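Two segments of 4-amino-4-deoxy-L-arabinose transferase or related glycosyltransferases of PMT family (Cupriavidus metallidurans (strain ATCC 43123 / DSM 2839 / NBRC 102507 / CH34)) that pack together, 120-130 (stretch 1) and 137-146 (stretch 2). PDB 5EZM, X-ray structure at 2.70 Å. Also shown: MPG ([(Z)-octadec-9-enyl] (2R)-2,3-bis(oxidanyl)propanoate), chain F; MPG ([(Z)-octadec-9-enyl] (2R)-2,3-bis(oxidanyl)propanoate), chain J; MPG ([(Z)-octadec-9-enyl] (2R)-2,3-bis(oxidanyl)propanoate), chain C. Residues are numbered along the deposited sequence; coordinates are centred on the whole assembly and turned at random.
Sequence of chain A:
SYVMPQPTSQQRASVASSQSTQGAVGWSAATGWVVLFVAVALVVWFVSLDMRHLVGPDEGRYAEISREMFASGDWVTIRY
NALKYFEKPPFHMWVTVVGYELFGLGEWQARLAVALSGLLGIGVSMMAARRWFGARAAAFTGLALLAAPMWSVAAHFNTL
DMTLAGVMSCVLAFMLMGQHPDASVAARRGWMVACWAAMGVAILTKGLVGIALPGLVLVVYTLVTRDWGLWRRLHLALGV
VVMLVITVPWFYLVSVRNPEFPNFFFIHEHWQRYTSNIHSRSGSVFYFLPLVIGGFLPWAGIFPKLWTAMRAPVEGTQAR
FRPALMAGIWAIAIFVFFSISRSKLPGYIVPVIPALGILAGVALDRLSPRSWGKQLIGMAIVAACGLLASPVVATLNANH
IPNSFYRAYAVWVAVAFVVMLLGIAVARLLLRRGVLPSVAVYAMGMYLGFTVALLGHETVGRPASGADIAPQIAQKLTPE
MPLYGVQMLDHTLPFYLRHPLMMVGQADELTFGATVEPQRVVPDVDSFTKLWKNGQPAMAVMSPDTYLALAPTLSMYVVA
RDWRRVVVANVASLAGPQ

Stretch 1 120-130: LGIGVSMMAAR
Stretch 2, residues 137-146: AAAFTGLALL

This is a close, nearly antiparallel packing of two membrane-type helices, built on close van der Waals packing, with no hydrogen bond across it among the atoms modelled; small residues bring the backbones together and one methionine is seated as a knob in the opposing helix. Residues 120-130 and 137-146 are helical throughout, with phi/psi mostly near -60/-45 and regular i to i+4 backbone hydrogen bonds; Met126 departs most in psi, at -77/-11. Both helices extend beyond these limits. Their N-to-C directions differ by 157°, and the axes approach to 7.9 Å. The register is fixed by two CA pairs: Met126 CA lies 4.5 Å from Ala138 CA, and Ile122 CA lies 5.6 Å from Gly142 CA. Four residues forward on one helix therefore match four residues back on the other.

The tightest crossing is at Ala138, whose CB points toward the first helix and sits 3.3 Å from Met126 O and 3.5 Å from Arg130 N. A methyl group is small enough to rest almost directly on the facing backbone. Ala129 answers from the first helix: its CB points toward the second helix, 3.7 Å from Ala138 CA and 4.1 Å from Ala138 CB. Arg130, modelled only to CB, places that atom 3.6 Å from Ala138 CB.

Met126 is the knob. With chi1 p (53°), chi2 t (-166°) and chi3 m (-62°), its side chain settles among Ala138, Ala139, Thr141 and Gly142. Met126 SD comes to 3.7 Å from Gly142 CA, and Met126 CE to 4.3 Å from Ala139 CA. Gly142 makes this seat possible, since a CB there would stand 2.8 Å from Met126 SD, a clash.

One turn along, Ile122 (m, t) and Leu145 (m, t) bring longer side chains to where the backbones lie farther apart. Ile122 CG1 meets Leu145 CB at 3.9 Å, and Ile122 CG2 approaches Gly142 CA at 4.1 Å. Leu145 CD1 reaches 3.5 Å from Ser125 CB and 3.8 Å from Ile122 CA.

The two hydroxyl residues meet the other helix largely through carbon. Ser125, chi1 m, gives its OG to Gly121 O within its own helix, while Thr141 OG1 is satisfied elsewhere in the structure. Thr141, with chi1 at -80°, lays CG2 against the first helix, 3.8 Å from Met126 N and 4.0 Å from Ser125 CB. The exception is Thr141 OG1, 3.7 Å from Ala129 CB.

The contact buries 444 Å² in all. Lipid-like MPG chains line its surroundings: Ala138 CB is 3.7 Å from C7 of MPG chain J, and Leu143 CD2, on a side chain whose CB points away from the first helix, is 3.6 Å from C8 of MPG chain C. Gly123 likewise leaves room for lipid, its CA 3.7 Å from C7 of MPG chain F. The rule is alanine and glycine where the backbones come closest, leaving a seat for one long, unbranched methionine, and branched apolar residues a turn away.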

# COMPACT_ATOMS: atom_id res chain seq x y z
N LEU A 120 9.64 -4.21 -7.82
CA LEU A 120 10.98 -4.11 -7.26
C LEU A 120 11.22 -5.18 -6.20
O LEU A 120 12.27 -5.83 -6.18
CB LEU A 120 11.20 -2.71 -6.67
CG LEU A 120 12.62 -2.38 -6.22
CD1 LEU A 120 13.59 -2.59 -7.37
CD2 LEU A 120 12.69 -0.95 -5.71
N GLY A 121 10.24 -5.38 -5.31
CA GLY A 121 10.37 -6.43 -4.31
C GLY A 121 10.49 -7.80 -4.93
O GLY A 121 11.34 -8.61 -4.52
N ILE A 122 9.66 -8.09 -5.94
CA ILE A 122 9.80 -9.36 -6.66
C ILE A 122 11.21 -9.50 -7.21
O ILE A 122 11.91 -10.49 -6.94
CB ILE A 122 8.75 -9.46 -7.78
CG1 ILE A 122 7.34 -9.50 -7.21
CG2 ILE A 122 9.02 -10.69 -8.64
CD1 ILE A 122 6.25 -9.57 -8.26
N GLY A 123 11.66 -8.50 -7.97
CA GLY A 123 12.95 -8.53 -8.62
C GLY A 123 14.13 -8.74 -7.69
O GLY A 123 14.88 -9.71 -7.86
N VAL A 124 14.31 -7.85 -6.71
CA VAL A 124 15.46 -7.99 -5.82
C VAL A 124 15.33 -9.24 -4.96
O VAL A 124 16.34 -9.87 -4.61
CB VAL A 124 15.65 -6.72 -4.97
CG1 VAL A 124 15.79 -5.51 -5.88
CG2 VAL A 124 14.49 -6.54 -4.00
N SER A 125 14.10 -9.63 -4.61
CA SER A 125 13.91 -10.84 -3.82
C SER A 125 14.42 -12.07 -4.57
O SER A 125 15.20 -12.86 -4.03
CB SER A 125 12.45 -11.01 -3.44
OG SER A 125 12.06 -10.04 -2.49
N MET A 126 14.01 -12.23 -5.83
CA MET A 126 14.52 -13.38 -6.56
C MET A 126 15.95 -13.18 -7.04
O MET A 126 16.59 -14.14 -7.47
CB MET A 126 13.59 -13.74 -7.73
CG MET A 126 13.26 -12.62 -8.68
SD MET A 126 11.86 -13.10 -9.73
CE MET A 126 12.54 -14.52 -10.59
N MET A 127 16.48 -11.96 -6.96
CA MET A 127 17.91 -11.77 -7.18
C MET A 127 18.71 -12.38 -6.03
O MET A 127 19.64 -13.16 -6.25
CB MET A 127 18.25 -10.29 -7.34
CG MET A 127 19.74 -10.03 -7.49
SD MET A 127 20.18 -8.31 -7.73
CE MET A 127 19.58 -7.58 -6.20
N ALA A 128 18.36 -12.02 -4.79
CA ALA A 128 19.02 -12.63 -3.64
C ALA A 128 18.79 -14.14 -3.61
O ALA A 128 19.72 -14.91 -3.33
CB ALA A 128 18.51 -11.99 -2.35
N ALA A 129 17.57 -14.57 -3.93
CA ALA A 129 17.29 -16.00 -3.99
C ALA A 129 18.17 -16.69 -5.02
O ALA A 129 18.73 -17.76 -4.75
CB ALA A 129 15.81 -16.24 -4.30
N ARG A 130 18.31 -16.09 -6.20
CA ARG A 130 19.15 -16.69 -7.23
C ARG A 130 20.61 -16.74 -6.79
O ARG A 130 21.32 -17.71 -7.08
CB ARG A 130 19.02 -15.92 -8.54
N ALA A 137 15.07 -22.00 -7.33
CA ALA A 137 14.53 -21.40 -6.12
C ALA A 137 14.13 -19.95 -6.35
O ALA A 137 13.11 -19.49 -5.82
CB ALA A 137 15.54 -21.50 -4.98
N ALA A 138 14.91 -19.21 -7.14
CA ALA A 138 14.56 -17.83 -7.45
C ALA A 138 13.25 -17.75 -8.21
O ALA A 138 12.40 -16.89 -7.92
CB ALA A 138 15.68 -17.17 -8.25
N ALA A 139 13.06 -18.64 -9.19
CA ALA A 139 11.78 -18.71 -9.89
C ALA A 139 10.64 -18.96 -8.91
O ALA A 139 9.60 -18.29 -8.96
CB ALA A 139 11.82 -19.79 -10.97
N PHE A 140 10.84 -19.91 -7.99
CA PHE A 140 9.81 -20.15 -6.99
C PHE A 140 9.56 -18.92 -6.12
O PHE A 140 8.43 -18.71 -5.65
CB PHE A 140 10.19 -21.36 -6.13
CG PHE A 140 10.00 -22.67 -6.83
CD1 PHE A 140 8.76 -23.04 -7.31
CD2 PHE A 140 11.06 -23.54 -7.00
CE1 PHE A 140 8.58 -24.24 -7.96
CE2 PHE A 140 10.89 -24.75 -7.65
CZ PHE A 140 9.65 -25.10 -8.13
N THR A 141 10.58 -18.09 -5.90
CA THR A 141 10.39 -16.88 -5.11
C THR A 141 9.55 -15.86 -5.88
O THR A 141 8.63 -15.25 -5.32
CB THR A 141 11.74 -16.29 -4.71
OG1 THR A 141 12.27 -17.00 -3.59
CG2 THR A 141 11.62 -14.82 -4.35
N GLY A 142 9.85 -15.67 -7.17
CA GLY A 142 9.03 -14.78 -7.98
C GLY A 142 7.59 -15.22 -8.05
O GLY A 142 6.67 -14.42 -7.87
N LEU A 143 7.36 -16.52 -8.30
CA LEU A 143 6.00 -17.05 -8.31
C LEU A 143 5.33 -16.86 -6.96
O LEU A 143 4.15 -16.48 -6.88
CB LEU A 143 6.02 -18.52 -8.69
CG LEU A 143 6.68 -18.81 -10.04
CD1 LEU A 143 6.90 -20.30 -10.22
CD2 LEU A 143 5.82 -18.26 -11.16
N ALA A 144 6.07 -17.11 -5.88
CA ALA A 144 5.53 -16.95 -4.53
C ALA A 144 5.03 -15.53 -4.30
O ALA A 144 3.88 -15.31 -3.90
CB ALA A 144 6.58 -17.33 -3.49
N LEU A 145 5.89 -14.54 -4.55
CA LEU A 145 5.49 -13.15 -4.34
C LEU A 145 4.37 -12.74 -5.29
O LEU A 145 3.52 -11.92 -4.91
CB LEU A 145 6.70 -12.23 -4.49
CG LEU A 145 7.79 -12.44 -3.44
CD1 LEU A 145 8.96 -11.51 -3.69
CD2 LEU A 145 7.23 -12.24 -2.04
N LEU A 146 4.35 -13.29 -6.50
CA LEU A 146 3.28 -12.96 -7.44
C LEU A 146 1.93 -13.45 -6.92
O LEU A 146 0.94 -12.71 -6.93
CB LEU A 146 3.58 -13.55 -8.81
CG LEU A 146 2.55 -13.27 -9.91
CD1 LEU A 146 2.51 -11.78 -10.24
CD2 LEU A 146 2.84 -14.08 -11.15
C2 MPG F . 11.33 -1.77 -11.56
C3 MPG F . 11.85 -2.94 -10.74
C4 MPG F . 12.60 -3.97 -11.57
C5 MPG F . 13.17 -5.10 -10.70
C6 MPG F . 14.57 -5.54 -11.14
C7 MPG F . 15.39 -6.12 -9.97
C8 MPG F . 16.68 -6.84 -10.44
C1 MPG F . 10.90 -0.59 -10.67
C2 MPG J . 15.92 -10.23 -11.43
C3 MPG J . 16.66 -11.54 -11.15
C4 MPG J . 16.04 -12.71 -11.89
C5 MPG J . 16.71 -14.05 -11.53
C6 MPG J . 16.06 -15.23 -12.27
C7 MPG J . 16.61 -16.60 -11.81
C8 MPG J . 15.93 -17.78 -12.54
C2 MPG C . 8.55 -24.40 -16.86
C3 MPG C . 8.74 -22.89 -17.02
C4 MPG C . 7.78 -22.09 -16.14
C5 MPG C . 7.97 -20.57 -16.30
C6 MPG C . 7.80 -19.82 -14.97
C7 MPG C . 8.59 -18.50 -14.92
C8 MPG C . 8.59 -17.89 -13.50
C9 MPG C . 8.98 -16.39 -13.47
C10 MPG C . 8.29 -15.64 -12.29
C11 MPG C . 8.36 -14.10 -12.44
C12 MPG C . 7.13 -13.36 -11.79
C13 MPG C . 7.17 -11.84 -12.04
C14 MPG C . 5.75 -11.18 -12.05
C1 MPG C . 9.70 -25.20 -17.48